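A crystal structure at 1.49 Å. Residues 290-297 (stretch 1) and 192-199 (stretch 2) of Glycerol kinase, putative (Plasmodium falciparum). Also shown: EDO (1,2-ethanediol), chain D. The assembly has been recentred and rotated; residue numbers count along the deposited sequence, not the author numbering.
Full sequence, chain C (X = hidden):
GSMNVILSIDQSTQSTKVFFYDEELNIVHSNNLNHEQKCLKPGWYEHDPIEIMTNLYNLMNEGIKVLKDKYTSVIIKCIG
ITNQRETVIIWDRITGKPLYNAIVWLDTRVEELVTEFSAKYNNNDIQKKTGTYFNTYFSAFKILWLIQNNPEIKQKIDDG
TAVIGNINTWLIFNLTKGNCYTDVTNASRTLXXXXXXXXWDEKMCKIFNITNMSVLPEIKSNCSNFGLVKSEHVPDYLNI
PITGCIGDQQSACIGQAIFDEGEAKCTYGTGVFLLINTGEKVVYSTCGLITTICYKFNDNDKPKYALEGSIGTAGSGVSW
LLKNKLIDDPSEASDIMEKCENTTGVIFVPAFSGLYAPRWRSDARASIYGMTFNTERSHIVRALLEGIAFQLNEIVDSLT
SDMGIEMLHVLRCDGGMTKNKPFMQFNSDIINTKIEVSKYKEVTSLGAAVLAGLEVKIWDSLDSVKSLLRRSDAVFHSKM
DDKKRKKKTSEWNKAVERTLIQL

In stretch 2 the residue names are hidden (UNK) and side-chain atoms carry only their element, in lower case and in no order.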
# COMPACT_ATOMS: atom_id res chain seq x y z
N ILE C 290 -25.80 3.96 -14.95
CA ILE C 290 -27.05 4.38 -14.28
C ILE C 290 -27.83 5.36 -15.18
O ILE C 290 -27.24 6.26 -15.77
CB ILE C 290 -26.70 5.10 -12.95
CG1 ILE C 290 -26.13 4.11 -11.89
CG2 ILE C 290 -27.93 5.92 -12.39
CD1 ILE C 290 -25.79 4.73 -10.63
N THR C 291 -29.12 5.15 -15.30
CA THR C 291 -30.04 6.09 -15.99
C THR C 291 -30.44 7.20 -15.04
O THR C 291 -30.93 6.87 -13.94
CB THR C 291 -31.32 5.36 -16.43
OG1 THR C 291 -30.94 4.25 -17.17
CG2 THR C 291 -32.27 6.26 -17.22
N THR C 292 -30.16 8.44 -15.36
CA THR C 292 -30.46 9.55 -14.48
C THR C 292 -31.08 10.73 -15.28
O THR C 292 -31.22 10.67 -16.50
CB THR C 292 -29.17 9.97 -13.70
OG1 THR C 292 -29.53 10.83 -12.64
CG2 THR C 292 -28.15 10.69 -14.70
N ILE C 293 -31.56 11.69 -14.56
CA ILE C 293 -32.11 12.90 -15.16
C ILE C 293 -30.90 13.84 -15.42
O ILE C 293 -30.07 14.03 -14.49
CB ILE C 293 -33.07 13.66 -14.26
CG1 ILE C 293 -34.31 12.85 -13.87
CG2 ILE C 293 -33.41 15.01 -14.92
CD1 ILE C 293 -35.16 12.51 -14.97
N CYS C 294 -30.71 14.33 -16.65
CA CYS C 294 -29.70 15.34 -16.89
C CYS C 294 -30.13 16.73 -16.39
O CYS C 294 -29.41 17.37 -15.58
CB CYS C 294 -29.34 15.37 -18.36
SG CYS C 294 -27.68 16.04 -18.70
N TYR C 295 -31.30 17.19 -16.81
CA TYR C 295 -31.87 18.46 -16.31
C TYR C 295 -33.32 18.53 -16.80
O TYR C 295 -33.69 17.87 -17.77
CB TYR C 295 -31.00 19.66 -16.78
CG TYR C 295 -30.67 19.65 -18.28
CD1 TYR C 295 -31.62 20.03 -19.23
CD2 TYR C 295 -29.49 19.13 -18.74
CE1 TYR C 295 -31.33 19.91 -20.57
CE2 TYR C 295 -29.21 19.06 -20.10
CZ TYR C 295 -30.13 19.47 -21.00
OH TYR C 295 -29.86 19.37 -22.41
N LYS C 296 -34.09 19.40 -16.17
CA LYS C 296 -35.43 19.81 -16.58
C LYS C 296 -35.51 21.21 -16.06
O LYS C 296 -35.77 21.42 -14.94
CB LYS C 296 -36.53 18.92 -15.94
CG LYS C 296 -37.97 19.31 -16.31
CD LYS C 296 -38.98 18.46 -15.63
CE LYS C 296 -40.29 19.14 -15.64
NZ LYS C 296 -41.44 18.32 -15.18
N PHE C 297 -35.33 22.18 -16.95
CA PHE C 297 -35.28 23.54 -16.46
C PHE C 297 -36.63 24.02 -15.85
O PHE C 297 -36.64 24.61 -14.76
CB PHE C 297 -34.82 24.54 -17.62
CG PHE C 297 -33.36 24.53 -17.93
CD1 PHE C 297 -32.58 23.42 -17.79
CD2 PHE C 297 -32.74 25.65 -18.42
CE1 PHE C 297 -31.26 23.38 -18.13
CE2 PHE C 297 -31.38 25.63 -18.73
CZ PHE C 297 -30.65 24.47 -18.61
N UNK C 192 -35.82 6.36 -4.75
CA UNK C 192 -37.23 6.55 -4.37
C UNK C 192 -38.12 7.18 -5.45
O UNK C 192 -39.35 7.23 -5.25
c UNK C 192 -37.39 7.33 -3.09
c UNK C 192 -36.58 6.83 -1.93
c UNK C 192 -37.02 5.42 -1.53
c UNK C 192 -36.74 7.88 -0.82
N UNK C 193 -37.51 7.75 -6.52
CA UNK C 193 -38.29 8.45 -7.51
C UNK C 193 -38.51 7.52 -8.72
O UNK C 193 -37.58 6.84 -9.14
c UNK C 193 -38.38 10.61 -8.81
c UNK C 193 -36.73 11.07 -11.06
c UNK C 193 -37.52 9.66 -7.98
s UNK C 193 -37.45 11.95 -9.62
N UNK C 194 -39.69 7.62 -9.33
CA UNK C 194 -40.03 7.00 -10.61
C UNK C 194 -39.31 7.82 -11.70
O UNK C 194 -39.59 9.03 -11.86
o UNK C 194 -41.30 6.44 -13.19
c UNK C 194 -41.51 7.00 -10.82
c UNK C 194 -41.91 6.24 -12.12
o UNK C 194 -42.91 5.45 -12.07
N UNK C 195 -38.33 7.20 -12.34
CA UNK C 195 -37.48 7.92 -13.34
C UNK C 195 -38.22 8.47 -14.57
O UNK C 195 -37.75 9.38 -15.23
c UNK C 195 -35.15 7.71 -14.47
c UNK C 195 -34.54 8.80 -13.65
c UNK C 195 -36.72 5.86 -14.68
c UNK C 195 -36.32 6.98 -13.78
N UNK C 196 -39.36 7.83 -14.91
CA UNK C 196 -40.24 8.23 -16.02
C UNK C 196 -41.27 9.28 -15.61
O UNK C 196 -41.48 10.26 -16.33
n UNK C 196 -39.58 5.07 -16.90
o UNK C 196 -39.56 6.64 -18.53
c UNK C 196 -39.99 6.21 -17.44
c UNK C 196 -40.92 7.03 -16.66
N UNK C 197 -41.90 9.14 -14.45
CA UNK C 197 -42.96 10.05 -14.06
C UNK C 197 -42.47 11.27 -13.21
O UNK C 197 -43.24 12.24 -13.00
o UNK C 197 -43.52 9.05 -11.99
c UNK C 197 -44.56 8.13 -13.97
c UNK C 197 -44.04 9.38 -13.29
N UNK C 198 -41.24 11.17 -12.67
CA UNK C 198 -40.67 12.22 -11.90
C UNK C 198 -41.38 12.47 -10.59
O UNK C 198 -41.36 13.58 -10.03
c UNK C 198 -39.66 14.79 -14.72
c UNK C 198 -40.52 13.52 -12.67
c UNK C 198 -39.79 13.41 -14.03
c UNK C 198 -38.51 12.68 -14.02
N UNK C 199 -42.04 11.41 -10.09
CA UNK C 199 -42.67 11.47 -8.77
C UNK C 199 -42.12 10.47 -7.78
O UNK C 199 -41.61 9.46 -8.16
c UNK C 199 -44.13 11.10 -8.97
o UNK C 199 -45.09 13.70 -8.45
c UNK C 199 -45.14 13.34 -9.65
n UNK C 199 -45.37 14.20 -10.64
c UNK C 199 -44.93 11.92 -10.03
C1 EDO D . -40.28 18.87 -11.71
O1 EDO D . -40.57 17.62 -12.42
C2 EDO D . -41.57 19.64 -11.44
O2 EDO D . -41.97 20.14 -12.71

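Position 192 carries four side-chain carbons, forked at the second, and stays out of reach of stretch 1. A four-carbon chain forked there is leucine, so this is Leu 192, buried, but taking no part in this contact.

Position 193 has an unbranched chain of two carbons, a sulfur and a last carbon. The CA-to-CB bond points toward stretch 1, and the terminal carbon lies 4.1 Å from CG1 of Ile 293. A thioether in a straight chain means Met 193; its first two torsions are t and the third is p, and the methyl CE is the atom that makes the contact.

At position 194 there are two carbons, the second holding two oxygens, and nothing touches stretch 1. The carboxylate identifies Asp 194, whose work is local. Its OD1 accepts a hydrogen bond from the backbone N of position 196 at 2.9 Å and another from the backbone N of position 197 at 3.0 Å, so a single oxygen gathers two amides of the turn that follows.

Position 195 shows four carbons, forked at the first, with one arm two carbons long. The end of that arm lies 4.0 Å from CD1 of Ile 293, 4.1 Å from O of Thr 291 and 4.2 Å from CA of Thr 292. The early fork and unequal arms give Ile 195, with chi1 t and chi2 p. Its CG1 also comes within 4.2 Å of CG2 of Thr 291, so the side chain packs on backbone and side-chain atoms of the strand alike.

Position 196 has two carbons, the second bearing one oxygen and one nitrogen. CA-to-CB points away, and there is no contact. The carboxamide makes it Asn 196, an exposed residue whose ND2 is hydrogen-bonded elsewhere in the structure.

Position 197 has one carbon carrying an oxygen and a methyl carbon, out of reach: Thr 197. Its OG1 accepts a weak hydrogen bond from the backbone N of position 199 at 3.4 Å.

Position 198 again has four carbons forked at the second, now pointing toward stretch 1. One tip lies 3.5 Å from CD1 of Ile 293, the other 3.8 Å from CD of Lys 296. This is Leu 198, with phi and psi both positive, 67° and 26°.

Position 199 has three carbons, the third bearing oxygen and nitrogen, without contact: Gln 199. Its backbone O accepts a bond from Asp 194 N at 2.9 Å, while Leu 198 N reaches Asp 194 O at 2.8 Å.

The rule is a braced loop presenting apolar groups to a strand. No hydrogen bond crosses between the stretches; Ile 293 meets Met 193, Ile 195 and Leu 198, while Lys 296 lays its aliphatic chain beside Leu 198 and sends NZ onward to ethanediol O1 at 3.0 Å. Polar groups brace the loop, and on its side carbon atoms make the contact.

Stretch 2, residues 192-199: LMDINTLQ
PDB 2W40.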